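PDB 2Z5B: uncharacterized protein YLR021W, which pairs with a partner chaperone, Poc4, and helps assemble the yeast 20S proteasome by promoting formation of its alpha-ring. Local coordinates for residues E23-A31 with L39-E47. Residues are numbered along the deposited sequence; the frame is centred on the assembly and turned at random.
Sequences ENKELYVQA and LLQIRLNGE
Val-29 and Leu-40 press together on the helix-facing side of two antiparallel strands, 26-31 and 39-44, with Val-29 CG1 only 3.5 Å from Leu-40 CD1, tighter than usual for two methyls. Ile-42 CG1 lies beside its backbone N (chi1 -43°), which leaves CG2 anti to that N and alongside both Leu-27 CD1 and Val-29 CG2. Beta-branched Val-29 and Ile-42, together with Leu-27 and Leu-40, suit this face because helix 162-176 packs over it, bringing Phe-168 and Met-176; the latter touches Val-29, Ala-31 and Leu-40 alike. The backbones are tied by paired bonds at Tyr-28 with Arg-43 and Gln-30 with Gln-41; Arg-43 N reaches Tyr-28 O at 2.7 Å and nearly straight.

The other face is polar yet largely buried, because the partner chain, Protein YPL144W, lies against it. Gln-41 both donates and accepts: NE2 gives a bond of 3.0 Å to Gln-30 OE1, approaching from above that carbonyl's plane with the amides 67° apart, while OE1 takes both NE and NH2 of Arg-43 at the guanidinium edge. Its amide also bonds Thr-29 and Ser-42 of the partner chain. Were an alanine to stand in for Gln-41, Gln-30 OE1 would probably lose a donor and Arg-43 NE and NH2 their shared acceptor, though NH1 would keep Gly-46 O. Gln-30 NE2 turns instead to Ser-3 and Thr-32.

Lys-25 CB is pressed on Leu-44 CD1 at 3.4 Å, but its chain then bends away into the loose, solvent side. Here water bridges Glu-26 O and Gly-46 N, and a type I' turn, leaving strand 38-44, centres on Asn-45 and Gly-46, residues well suited to positive phi. Strands 26-33 and 38-44 form an antiparallel beta hairpin within a mixed sheet, one face backed by a helix and the other contributing to the chaperone heterodimer interface.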
ATOM      1  N   GLU B  23      16.940 -15.323 -15.855  1.00 57.37           N
ATOM      2  CA  GLU B  23      15.547 -15.351 -15.409  1.00 57.39           C
ATOM      3  C   GLU B  23      15.148 -14.013 -14.789  1.00 56.76           C
ATOM      4  O   GLU B  23      15.581 -13.665 -13.679  1.00 57.16           O
ATOM      5  CB  GLU B  23      15.305 -16.513 -14.433  1.00 57.78           C
ATOM      6  CG  GLU B  23      15.477 -17.910 -15.046  1.00 58.78           C
ATOM      7  CD  GLU B  23      14.310 -18.341 -15.940  1.00 60.30           C
ATOM      8  OE1 GLU B  23      13.904 -17.570 -16.841  1.00 60.78           O
ATOM      9  OE2 GLU B  23      13.812 -19.474 -15.755  1.00 60.85           O
ATOM     10  N   ASN B  24      14.334 -13.261 -15.525  1.00 55.74           N
ATOM     11  CA  ASN B  24      13.927 -11.927 -15.100  1.00 54.56           C
ATOM     12  C   ASN B  24      12.757 -11.954 -14.119  1.00 53.12           C
ATOM     13  O   ASN B  24      11.703 -12.528 -14.397  1.00 53.32           O
ATOM     14  CB  ASN B  24      13.633 -11.033 -16.309  1.00 55.03           C
ATOM     15  CG  ASN B  24      14.880 -10.310 -16.827  1.00 56.77           C
ATOM     16  OD1 ASN B  24      14.777  -9.240 -17.433  1.00 58.48           O
ATOM     17  ND2 ASN B  24      16.061 -10.889 -16.582  1.00 57.77           N
ATOM     18  N   LYS B  25      12.983 -11.357 -12.954  1.00 51.21           N
ATOM     19  CA  LYS B  25      11.994 -11.279 -11.886  1.00 49.08           C
ATOM     20  C   LYS B  25      10.920 -10.246 -12.234  1.00 47.12           C
ATOM     21  O   LYS B  25      11.234  -9.177 -12.745  1.00 46.73           O
ATOM     22  CB  LYS B  25      12.700 -10.904 -10.581  1.00 49.55           C
ATOM     23  CG  LYS B  25      13.603 -11.997 -10.005  1.00 50.76           C
ATOM     24  CD  LYS B  25      14.725 -11.417  -9.139  1.00 52.99           C
ATOM     25  CE  LYS B  25      16.087 -11.431  -9.850  1.00 54.22           C
ATOM     26  NZ  LYS B  25      16.217 -10.440 -10.976  1.00 55.03           N
ATOM     27  N   GLU B  26       9.658 -10.566 -11.957  1.00 44.87           N
ATOM     28  CA  GLU B  26       8.556  -9.658 -12.263  1.00 42.76           C
ATOM     29  C   GLU B  26       8.520  -8.509 -11.255  1.00 41.12           C
ATOM     30  O   GLU B  26       8.547  -8.737 -10.042  1.00 41.08           O
ATOM     31  CB  GLU B  26       7.210 -10.397 -12.257  1.00 43.07           C
ATOM     32  CG  GLU B  26       7.059 -11.493 -13.324  1.00 42.89           C
ATOM     33  CD  GLU B  26       5.697 -12.152 -13.293  1.00 43.55           C
ATOM     34  OE1 GLU B  26       4.864 -11.762 -12.440  1.00 44.44           O
ATOM     35  OE2 GLU B  26       5.449 -13.060 -14.122  1.00 44.36           O
ATOM     36  N   LEU B  27       8.474  -7.279 -11.756  1.00 39.09           N
ATOM     37  CA  LEU B  27       8.292  -6.117 -10.886  1.00 37.64           C
ATOM     38  C   LEU B  27       6.893  -5.579 -11.103  1.00 35.83           C
ATOM     39  O   LEU B  27       6.497  -5.302 -12.239  1.00 35.80           O
ATOM     40  CB  LEU B  27       9.340  -5.020 -11.135  1.00 37.60           C
ATOM     41  CG  LEU B  27       9.344  -3.860 -10.116  1.00 38.80           C
ATOM     42  CD1 LEU B  27      10.012  -4.277  -8.813  1.00 40.11           C
ATOM     43  CD2 LEU B  27      10.004  -2.588 -10.660  1.00 38.44           C
ATOM     44  N   TYR B  28       6.143  -5.461 -10.012  1.00 34.49           N
ATOM     45  CA  TYR B  28       4.763  -4.967 -10.067  1.00 32.55           C
ATOM     46  C   TYR B  28       4.567  -3.786  -9.137  1.00 31.29           C
ATOM     47  O   TYR B  28       4.857  -3.859  -7.938  1.00 30.25           O
ATOM     48  CB  TYR B  28       3.755  -6.068  -9.738  1.00 33.25           C
ATOM     49  CG  TYR B  28       2.322  -5.575  -9.768  1.00 33.45           C
ATOM     50  CD1 TYR B  28       1.676  -5.316 -10.983  1.00 33.71           C
ATOM     51  CD2 TYR B  28       1.617  -5.350  -8.580  1.00 33.26           C
ATOM     52  CE1 TYR B  28       0.358  -4.847 -11.008  1.00 31.72           C
ATOM     53  CE2 TYR B  28       0.313  -4.887  -8.599  1.00 32.79           C
ATOM     54  CZ  TYR B  28      -0.302  -4.631  -9.815  1.00 33.81           C
ATOM     55  OH  TYR B  28      -1.591  -4.166  -9.837  1.00 33.99           O
ATOM     56  N   VAL B  29       4.107  -2.684  -9.715  1.00 29.36           N
ATOM     57  CA  VAL B  29       3.855  -1.486  -8.954  1.00 28.69           C
ATOM     58  C   VAL B  29       2.371  -1.186  -9.041  1.00 27.93           C
ATOM     59  O   VAL B  29       1.740  -1.368 -10.103  1.00 25.68           O
ATOM     60  CB  VAL B  29       4.717  -0.328  -9.442  1.00 29.57           C
ATOM     61  CG1 VAL B  29       4.486   0.879  -8.614  1.00 31.02           C
ATOM     62  CG2 VAL B  29       6.220  -0.718  -9.356  1.00 30.76           C
ATOM     63  N   GLN B  30       1.805  -0.777  -7.909  1.00 26.93           N
ATOM     64  CA  GLN B  30       0.405  -0.334  -7.874  1.00 26.00           C
ATOM     65  C   GLN B  30       0.266   0.768  -6.840  1.00 25.81           C
ATOM     66  O   GLN B  30       0.994   0.798  -5.818  1.00 25.18           O
ATOM     67  CB  GLN B  30      -0.547  -1.502  -7.590  1.00 26.10           C
ATOM     68  CG  GLN B  30      -2.070  -1.145  -7.651  1.00 25.75           C
ATOM     69  CD  GLN B  30      -2.585  -0.470  -6.387  1.00 26.65           C
ATOM     70  OE1 GLN B  30      -1.948  -0.528  -5.331  1.00 26.14           O
ATOM     71  NE2 GLN B  30      -3.736   0.179  -6.489  1.00 28.26           N
ATOM     72  N   ALA B  31      -0.628   1.709  -7.116  1.00 24.70           N
ATOM     73  CA  ALA B  31      -0.841   2.816  -6.207  1.00 24.95           C
ATOM     74  C   ALA B  31      -2.307   3.200  -6.127  1.00 26.00           C
ATOM     75  O   ALA B  31      -3.014   3.283  -7.156  1.00 25.54           O
ATOM     76  CB  ALA B  31      -0.002   4.005  -6.606  1.00 25.17           C
ATOM     77  N   LEU B  39      -0.946   5.198  -1.197  1.00 27.16           N
ATOM     78  CA  LEU B  39      -0.480   3.873  -0.806  1.00 26.21           C
ATOM     79  C   LEU B  39       0.139   3.215  -2.022  1.00 26.03           C
ATOM     80  O   LEU B  39      -0.570   2.892  -2.975  1.00 26.72           O
ATOM     81  CB  LEU B  39      -1.621   3.020  -0.230  1.00 25.49           C
ATOM     82  CG  LEU B  39      -1.334   1.540   0.114  1.00 25.73           C
ATOM     83  CD1 LEU B  39      -0.238   1.443   1.177  1.00 24.59           C
ATOM     84  CD2 LEU B  39      -2.596   0.874   0.605  1.00 26.59           C
ATOM     85  N   LEU B  40       1.460   3.016  -1.978  1.00 25.60           N
ATOM     86  CA  LEU B  40       2.225   2.440  -3.079  1.00 25.10           C
ATOM     87  C   LEU B  40       2.696   1.031  -2.765  1.00 25.51           C
ATOM     88  O   LEU B  40       3.271   0.789  -1.685  1.00 25.67           O
ATOM     89  CB  LEU B  40       3.450   3.328  -3.407  1.00 24.91           C
ATOM     90  CG  LEU B  40       4.400   2.843  -4.506  1.00 24.32           C
ATOM     91  CD1 LEU B  40       3.704   2.873  -5.865  1.00 23.37           C
ATOM     92  CD2 LEU B  40       5.647   3.734  -4.529  1.00 24.88           C
ATOM     93  N   GLN B  41       2.450   0.104  -3.697  1.00 24.62           N
ATOM     94  CA  GLN B  41       2.972  -1.260  -3.612  1.00 25.25           C
ATOM     95  C   GLN B  41       4.107  -1.408  -4.597  1.00 26.47           C
ATOM     96  O   GLN B  41       3.985  -0.986  -5.754  1.00 25.46           O
ATOM     97  CB  GLN B  41       1.921  -2.306  -3.990  1.00 25.30           C
ATOM     98  CG  GLN B  41       0.779  -2.473  -3.008  1.00 25.24           C
ATOM     99  CD  GLN B  41      -0.137  -3.565  -3.455  1.00 24.18           C
ATOM    100  OE1 GLN B  41       0.113  -4.749  -3.187  1.00 26.65           O
ATOM    101  NE2 GLN B  41      -1.201  -3.195  -4.139  1.00 23.60           N
ATOM    102  N   ILE B  42       5.209  -2.001  -4.147  1.00 26.77           N
ATOM    103  CA  ILE B  42       6.270  -2.431  -5.077  1.00 27.76           C
ATOM    104  C   ILE B  42       6.620  -3.888  -4.827  1.00 28.06           C
ATOM    105  O   ILE B  42       7.339  -4.212  -3.877  1.00 28.79           O
ATOM    106  CB  ILE B  42       7.548  -1.577  -4.993  1.00 27.03           C
ATOM    107  CG1 ILE B  42       7.207  -0.076  -4.912  1.00 28.42           C
ATOM    108  CG2 ILE B  42       8.423  -1.864  -6.213  1.00 28.22           C
ATOM    109  CD1 ILE B  42       8.378   0.815  -4.565  1.00 28.80           C
ATOM    110  N   ARG B  43       6.105  -4.767  -5.666  1.00 28.87           N
ATOM    111  CA  ARG B  43       6.240  -6.191  -5.441  1.00 29.68           C
ATOM    112  C   ARG B  43       7.253  -6.848  -6.372  1.00 31.22           C
ATOM    113  O   ARG B  43       7.308  -6.539  -7.557  1.00 31.89           O
ATOM    114  CB  ARG B  43       4.889  -6.875  -5.617  1.00 29.23           C
ATOM    115  CG  ARG B  43       3.854  -6.471  -4.576  1.00 27.55           C
ATOM    116  CD  ARG B  43       2.665  -7.366  -4.729  1.00 27.15           C
ATOM    117  NE  ARG B  43       1.551  -7.007  -3.851  1.00 27.05           N
ATOM    118  CZ  ARG B  43       0.734  -7.897  -3.305  1.00 27.85           C
ATOM    119  NH1 ARG B  43       0.963  -9.202  -3.489  1.00 27.10           N
ATOM    120  NH2 ARG B  43      -0.286  -7.490  -2.537  1.00 24.51           N
ATOM    121  N   LEU B  44       8.008  -7.796  -5.823  1.00 32.80           N
ATOM    122  CA  LEU B  44       8.985  -8.570  -6.585  1.00 34.03           C
ATOM    123  C   LEU B  44       8.510 -10.002  -6.601  1.00 34.87           C
ATOM    124  O   LEU B  44       8.418 -10.636  -5.547  1.00 35.46           O
ATOM    125  CB  LEU B  44      10.382  -8.486  -5.954  1.00 33.87           C
ATOM    126  CG  LEU B  44      11.529  -9.218  -6.689  1.00 34.39           C
ATOM    127  CD1 LEU B  44      11.574  -8.835  -8.152  1.00 34.87           C
ATOM    128  CD2 LEU B  44      12.864  -8.935  -6.029  1.00 34.25           C
ATOM    129  N   ASN B  45       8.198 -10.495  -7.798  1.00 35.73           N
ATOM    130  CA  ASN B  45       7.537 -11.794  -7.968  1.00 36.81           C
ATOM    131  C   ASN B  45       6.303 -11.939  -7.058  1.00 36.51           C
ATOM    132  O   ASN B  45       6.062 -12.997  -6.491  1.00 35.48           O
ATOM    133  CB  ASN B  45       8.527 -12.955  -7.759  1.00 37.61           C
ATOM    134  CG  ASN B  45       9.514 -13.120  -8.929  1.00 39.02           C
ATOM    135  OD1 ASN B  45      10.554 -13.765  -8.786  1.00 42.88           O
ATOM    136  ND2 ASN B  45       9.183 -12.555 -10.076  1.00 37.98           N
ATOM    137  N   GLY B  46       5.532 -10.856  -6.930  1.00 36.70           N
ATOM    138  CA  GLY B  46       4.294 -10.859  -6.124  1.00 36.25           C
ATOM    139  C   GLY B  46       4.537 -10.664  -4.637  1.00 36.62           C
ATOM    140  O   GLY B  46       3.592 -10.471  -3.843  1.00 35.45           O
ATOM    141  N   GLU B  47       5.806 -10.718  -4.243  1.00 36.73           N
ATOM    142  CA  GLU B  47       6.151 -10.649  -2.826  1.00 37.29           C
ATOM    143  C   GLU B  47       6.307  -9.224  -2.334  1.00 36.77           C
ATOM    144  O   GLU B  47       6.693  -8.331  -3.083  1.00 36.86           O
ATOM    145  CB  GLU B  47       7.410 -11.474  -2.512  1.00 36.78           C
ATOM    146  CG  GLU B  47       7.237 -12.937  -2.844  1.00 38.16           C
ATOM    147  CD  GLU B  47       8.467 -13.783  -2.534  1.00 40.33           C
ATOM    148  OE1 GLU B  47       9.394 -13.282  -1.853  1.00 43.27           O
ATOM    149  OE2 GLU B  47       8.482 -14.965  -2.972  1.00 45.29           O
TER
HETATM  150  O   HOH W   1       5.684  -8.806  -8.743  1.00 33.23           O
HETATM  151  O   HOH W   2      -2.579   0.661  -2.948  1.00 25.93           O